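Local coordinates for protein VESB protease (Vibrio cholerae, PDB 4LK4) that probably cleaves peptide bonds in protein substrates, as a secreted serine endopeptidase of the trypsin-like peptidase S1 family, at residues A[88-93]-A[104-109]; A[54-59]-A[93-98]. The protein carries 1 engineered substitution. One frame throughout, in Å; residues are numbered along the deposited sequence.

Contact 1: residues A[88-93]-A[104-109]; sequences KIYRHL and IAIVEL
Strands 88-91 and 105-109 run antiparallel at 167°, with Lys88-Glu108 and Tyr90-Ile106 as hydrogen-bonded pairs and Ile89-Val107 and Arg91-Ala105 as the non-hydrogen-bonded pairs. Tyr90 N reaches Ile106 O at 2.9 Å and Ile106 N returns to Tyr90 O at 2.8 Å. One further bond continues the ladder just past the strand: His92 N meets Ile104 O at 3.1 Å.

The two faces differ in chemistry. On that of Tyr90 and Glu108 the side chains form a diagonal link. Glu108 CG is anti to the backbone N (chi1 -178°), and the chain beyond it is extended; its OE1 lies at the edge of the Tyr90 ring and accepts from Tyr90 OH at 2.7 Å. The hydroxyl approaches 41° out of the carboxylate plane, and ring and carboxylate are turned well away from coplanar. Tyr90 OH is also bonded to Tyr250 N, while Glu108 OE2 binds Ser249 OG and Gln87 NE2, so this buried carboxylate has partners at both oxygens. Lys88 runs beside Glu108, and Lys88 CG lies 3.7 Å from Glu108 OE2; Lys88 NZ stays 5.2 Å from that oxygen, yet its charge could favour the ionised acid.

Ile89 and Val107 touch loosely on the other face, CG1 to CG2 at 4.5 Å, with Phe58 packed against both.

The hairpin belongs to a six-stranded barrel of the trypsin fold: strand 50-53 flanks 105-109, strand 66-70 flanks 82-91, and helix 238-243 and strand 248-258 press on the Tyr90 face.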
loop_
_atom_site.group_PDB
_atom_site.type_symbol
_atom_site.label_atom_id
_atom_site.label_comp_id
_atom_site.label_asym_id
_atom_site.label_seq_id
_atom_site.Cartn_x
_atom_site.Cartn_y
_atom_site.Cartn_z
ATOM N N LYS A 88 -9.634 -4.693 3.715
ATOM C CA LYS A 88 -8.782 -5.289 2.682
ATOM C C LYS A 88 -7.421 -4.614 2.567
ATOM O O LYS A 88 -7.261 -3.427 2.832
ATOM C CB LYS A 88 -9.501 -5.260 1.318
ATOM C CG LYS A 88 -10.738 -6.154 1.214
ATOM C CD LYS A 88 -10.367 -7.580 0.827
ATOM C CE LYS A 88 -11.426 -8.646 1.183
ATOM N NZ LYS A 88 -12.844 -8.210 1.087
ATOM N N ILE A 89 -6.446 -5.386 2.138
ATOM C CA ILE A 89 -5.128 -4.906 1.837
ATOM C C ILE A 89 -4.786 -5.228 0.367
ATOM O O ILE A 89 -5.005 -6.339 -0.096
ATOM C CB ILE A 89 -4.111 -5.491 2.829
ATOM C CG1 ILE A 89 -4.339 -4.832 4.204
ATOM C CG2 ILE A 89 -2.679 -5.169 2.397
ATOM C CD1 ILE A 89 -3.491 -5.372 5.343
ATOM N N TYR A 90 -4.303 -4.225 -0.365
ATOM C CA TYR A 90 -3.773 -4.430 -1.705
ATOM C C TYR A 90 -2.293 -4.105 -1.671
ATOM O O TYR A 90 -1.919 -2.997 -1.317
ATOM C CB TYR A 90 -4.507 -3.556 -2.741
ATOM C CG TYR A 90 -5.988 -3.731 -2.630
ATOM C CD1 TYR A 90 -6.741 -2.956 -1.776
ATOM C CD2 TYR A 90 -6.625 -4.713 -3.327
ATOM C CE1 TYR A 90 -8.104 -3.157 -1.635
ATOM C CE2 TYR A 90 -7.982 -4.897 -3.225
ATOM C CZ TYR A 90 -8.723 -4.129 -2.364
ATOM O OH TYR A 90 -10.092 -4.365 -2.259
ATOM N N ARG A 91 -1.448 -5.072 -1.993
ATOM C CA ARG A 91 -0.023 -4.802 -2.109
ATOM C C ARG A 91 0.385 -4.824 -3.554
ATOM O O ARG A 91 -0.250 -5.478 -4.365
ATOM C CB ARG A 91 0.760 -5.872 -1.377
ATOM C CG ARG A 91 0.428 -5.982 0.099
ATOM C CD ARG A 91 0.901 -7.334 0.603
ATOM N NE ARG A 91 2.115 -7.201 1.374
ATOM C CZ ARG A 91 3.068 -8.119 1.501
ATOM N NH1 ARG A 91 3.015 -9.288 0.864
ATOM N NH2 ARG A 91 4.113 -7.834 2.280
ATOM N N HIS A 92 1.468 -4.150 -3.901
ATOM C CA HIS A 92 1.916 -4.200 -5.275
ATOM C C HIS A 92 2.257 -5.632 -5.624
ATOM O O HIS A 92 2.933 -6.305 -4.874
ATOM C CB HIS A 92 3.117 -3.315 -5.506
ATOM C CG HIS A 92 3.238 -2.866 -6.923
ATOM N ND1 HIS A 92 3.754 -3.674 -7.908
ATOM C CD2 HIS A 92 2.867 -1.718 -7.535
ATOM C CE1 HIS A 92 3.720 -3.041 -9.064
ATOM N NE2 HIS A 92 3.185 -1.850 -8.867
ATOM N N LEU A 93 1.779 -6.115 -6.758
ATOM C CA LEU A 93 1.981 -7.510 -7.120
ATOM C C LEU A 93 3.420 -7.797 -7.583
ATOM O O LEU A 93 3.822 -8.966 -7.656
ATOM C CB LEU A 93 0.952 -7.940 -8.160
ATOM C CG LEU A 93 -0.478 -8.037 -7.601
ATOM C CD1 LEU A 93 -1.412 -8.493 -8.707
ATOM C CD2 LEU A 93 -0.570 -9.011 -6.433
ATOM N N ILE A 104 4.785 -0.784 -1.714
ATOM C CA ILE A 104 3.638 0.052 -1.554
ATOM C C ILE A 104 2.391 -0.789 -1.389
ATOM O O ILE A 104 2.289 -1.871 -1.954
ATOM C CB ILE A 104 3.514 0.992 -2.750
ATOM C CG1 ILE A 104 2.406 2.023 -2.519
ATOM C CG2 ILE A 104 3.294 0.208 -4.039
ATOM C CD1 ILE A 104 2.384 3.127 -3.550
ATOM N N ALA A 105 1.450 -0.254 -0.608
ATOM C CA ALA A 105 0.207 -0.939 -0.300
ATOM C C ALA A 105 -0.922 0.023 -0.006
ATOM O O ALA A 105 -0.692 1.115 0.438
ATOM C CB ALA A 105 0.407 -1.868 0.900
ATOM N N ILE A 106 -2.148 -0.438 -0.216
ATOM C CA ILE A 106 -3.352 0.309 0.139
ATOM C C ILE A 106 -4.098 -0.478 1.209
ATOM O O ILE A 106 -4.265 -1.683 1.084
ATOM C CB ILE A 106 -4.311 0.466 -1.070
ATOM C CG1 ILE A 106 -3.684 1.359 -2.139
ATOM C CG2 ILE A 106 -5.671 1.009 -0.646
ATOM C CD1 ILE A 106 -3.327 2.742 -1.643
ATOM N N VAL A 107 -4.535 0.216 2.253
ATOM C CA VAL A 107 -5.432 -0.384 3.215
ATOM C C VAL A 107 -6.816 0.173 2.934
ATOM O O VAL A 107 -7.017 1.377 2.976
ATOM C CB VAL A 107 -5.005 -0.086 4.659
ATOM C CG1 VAL A 107 -5.899 -0.828 5.644
ATOM C CG2 VAL A 107 -3.545 -0.480 4.863
ATOM N N GLU A 108 -7.749 -0.718 2.589
ATOM C CA GLU A 108 -9.137 -0.387 2.424
ATOM C C GLU A 108 -9.768 -0.582 3.790
ATOM O O GLU A 108 -9.574 -1.618 4.408
ATOM C CB GLU A 108 -9.723 -1.348 1.421
ATOM C CG GLU A 108 -11.181 -1.112 1.081
ATOM C CD GLU A 108 -11.773 -2.225 0.248
ATOM O OE1 GLU A 108 -11.386 -2.330 -0.941
ATOM O OE2 GLU A 108 -12.628 -2.980 0.792
ATOM N N LEU A 109 -10.496 0.417 4.265
ATOM C CA LEU A 109 -11.019 0.447 5.625
ATOM C C LEU A 109 -12.450 -0.028 5.675
ATOM O O LEU A 109 -13.164 0.117 4.707
ATOM C CB LEU A 109 -11.003 1.882 6.113
ATOM C CG LEU A 109 -9.625 2.518 6.174
ATOM C CD1 LEU A 109 -9.708 3.834 6.933
ATOM C CD2 LEU A 109 -8.636 1.591 6.864
#

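Contact 2: residues A[54-59]-A[93-98]; sequences AAHCFD and LSYSPS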
loop_
_atom_site.group_PDB
_atom_site.type_symbol
_atom_site.label_atom_id
_atom_site.label_comp_id
_atom_site.label_asym_id
_atom_site.label_seq_id
_atom_site.Cartn_x
_atom_site.Cartn_y
_atom_site.Cartn_z
ATOM N N ALA A 54 3.257 1.211 3.296
ATOM C CA ALA A 54 4.326 0.424 2.703
ATOM C C ALA A 54 3.878 -1.032 2.642
ATOM O O ALA A 54 3.183 -1.490 3.538
ATOM C CB ALA A 54 5.581 0.563 3.550
ATOM N N ALA A 55 4.234 -1.782 1.600
ATOM C CA ALA A 55 3.781 -3.201 1.557
ATOM C C ALA A 55 4.433 -4.064 2.617
ATOM O O ALA A 55 3.797 -4.970 3.160
ATOM C CB ALA A 55 4.006 -3.821 0.197
ATOM N N HIS A 56 5.695 -3.821 2.928
ATOM C CA HIS A 56 6.344 -4.736 3.860
ATOM C C HIS A 56 5.805 -4.666 5.301
ATOM O O HIS A 56 6.035 -5.575 6.070
ATOM C CB HIS A 56 7.855 -4.578 3.839
ATOM C CG HIS A 56 8.346 -3.476 4.693
ATOM N ND1 HIS A 56 8.608 -2.219 4.195
ATOM C CD2 HIS A 56 8.650 -3.438 6.013
ATOM C CE1 HIS A 56 9.049 -1.452 5.171
ATOM N NE2 HIS A 56 9.082 -2.166 6.283
ATOM N N CYS A 57 5.073 -3.617 5.657
ATOM C CA CYS A 57 4.318 -3.582 6.924
ATOM C C CYS A 57 3.393 -4.796 7.089
ATOM O O CYS A 57 2.967 -5.118 8.207
ATOM C CB CYS A 57 3.469 -2.311 6.988
ATOM S SG CYS A 57 4.455 -0.794 7.063
ATOM N N PHE A 58 3.041 -5.450 5.982
ATOM C CA PHE A 58 2.132 -6.578 6.041
ATOM C C PHE A 58 2.756 -7.900 5.645
ATOM O O PHE A 58 2.032 -8.844 5.443
ATOM C CB PHE A 58 0.887 -6.286 5.198
ATOM C CG PHE A 58 0.254 -4.980 5.519
ATOM C CD1 PHE A 58 -0.454 -4.824 6.674
ATOM C CD2 PHE A 58 0.386 -3.911 4.683
ATOM C CE1 PHE A 58 -1.026 -3.635 7.003
ATOM C CE2 PHE A 58 -0.181 -2.712 5.001
ATOM C CZ PHE A 58 -0.872 -2.565 6.184
ATOM N N ASP A 59 4.088 -7.998 5.580
ATOM C CA ASP A 59 4.734 -9.296 5.269
ATOM C C ASP A 59 4.113 -10.423 6.101
ATOM O O ASP A 59 3.858 -11.531 5.591
ATOM C CB ASP A 59 6.252 -9.267 5.522
ATOM C CG ASP A 59 7.049 -8.476 4.460
ATOM O OD1 ASP A 59 6.633 -8.384 3.288
ATOM O OD2 ASP A 59 8.140 -7.960 4.815
ATOM N N LEU A 93 1.779 -6.115 -6.758
ATOM C CA LEU A 93 1.981 -7.510 -7.120
ATOM C C LEU A 93 3.420 -7.797 -7.583
ATOM O O LEU A 93 3.822 -8.966 -7.656
ATOM C CB LEU A 93 0.952 -7.940 -8.160
ATOM C CG LEU A 93 -0.478 -8.037 -7.601
ATOM C CD1 LEU A 93 -1.412 -8.493 -8.707
ATOM C CD2 LEU A 93 -0.570 -9.011 -6.433
ATOM N N SER A 94 4.179 -6.733 -7.868
ATOM C CA SER A 94 5.631 -6.801 -8.106
ATOM C C SER A 94 6.470 -6.458 -6.853
ATOM O O SER A 94 7.696 -6.380 -6.919
ATOM C CB SER A 94 6.023 -5.903 -9.296
ATOM O OG SER A 94 5.345 -6.348 -10.486
ATOM N N TYR A 95 5.823 -6.278 -5.710
ATOM C CA TYR A 95 6.553 -6.146 -4.445
ATOM C C TYR A 95 7.433 -7.358 -4.276
ATOM O O TYR A 95 6.981 -8.493 -4.476
ATOM C CB TYR A 95 5.599 -6.040 -3.260
ATOM C CG TYR A 95 6.254 -6.242 -1.918
ATOM C CD1 TYR A 95 7.238 -5.375 -1.453
ATOM C CD2 TYR A 95 5.879 -7.296 -1.110
ATOM C CE1 TYR A 95 7.821 -5.552 -0.208
ATOM C CE2 TYR A 95 6.457 -7.496 0.114
ATOM C CZ TYR A 95 7.424 -6.621 0.567
ATOM O OH TYR A 95 7.982 -6.881 1.785
ATOM N N SER A 96 8.696 -7.119 -3.978
ATOM C CA SER A 96 9.632 -8.190 -3.646
ATOM C C SER A 96 10.195 -7.869 -2.270
ATOM O O SER A 96 10.824 -6.825 -2.083
ATOM C CB SER A 96 10.780 -8.301 -4.673
ATOM O OG SER A 96 11.465 -7.049 -4.850
ATOM N N PRO A 97 9.978 -8.754 -1.306
ATOM C CA PRO A 97 10.471 -8.511 0.034
ATOM C C PRO A 97 11.990 -8.601 0.166
ATOM O O PRO A 97 12.512 -8.104 1.135
ATOM C CB PRO A 97 9.815 -9.623 0.858
ATOM C CG PRO A 97 9.605 -10.726 -0.108
ATOM C CD PRO A 97 9.421 -10.110 -1.465
ATOM N N SER A 98 12.713 -9.206 -0.766
ATOM C CA SER A 98 14.164 -9.353 -0.551
ATOM C C SER A 98 14.839 -7.980 -0.539
ATOM O O SER A 98 15.565 -7.664 0.400
ATOM C CB SER A 98 14.831 -10.300 -1.561
ATOM O OG SER A 98 14.203 -10.197 -2.813
#
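Ala55 and Tyr95 make the close part of this meeting of two loops. The methyl CB of Ala55 sits over the centre of the Tyr95 ring, 4.0 Å from its centroid and 13° off the normal, a CH-pi contact. On the opposite ring face lies Pro97 N, offset toward the rim, so the ring is sandwiched between the other loop and its own.

Tyr95 CG is anti to the backbone N (chi1 166°), which starts the side chain off toward segment 54-59, and the ring goes on to reach Asp59 with its hydroxyl. Tyr95 OH comes within 3.1 Å of His56 CB and donates to Asp59 OD1 at 2.5 Å, a short bond. OD1 receives it on its syn lone pair, at the ring's edge; carboxylate and ring are nearly coplanar, 22° apart, which suits an in-plane bond. The same oxygen has a second, charged partner in Arg91.

Beyond the hydroxyl the contact thins toward solvent. Exposed Pro97 adds little, its CB 4.2 Å from Asp59 OD1.

The Ala-Ala-His-Cys sequence, the disulfide Cys57-Cys41 and the bond from His56 ND1 to Asp103 OD2 are consistent with the histidine-aspartate part of the trypsin-family catalytic triad, beside which this tyrosine packs.

How the contacts relate
Contact 1 is core and contact 2 surface, their centres 10 Å apart. Contact 1 pairs strands 82-91 and 105-109, and contact 2 uses the loop that joins them; they share Leu93, in the loop two residues past the end of strand 82-91. A regular backbone ladder and a buried polar network hold contact 1, whereas contact 2 rests on one aromatic side chain and no backbone bond between its segments. Arg91 ties them together, its NH2 forming a salt bridge to Asp59 OD1 at 2.8 Å and a probable hydrogen bond to Ala55 O. Packing adds to this, with Ile89 CD1 3.4 Å from Phe58 CD1. The barrel hairpin thereby meets the histidine-bearing loop directly.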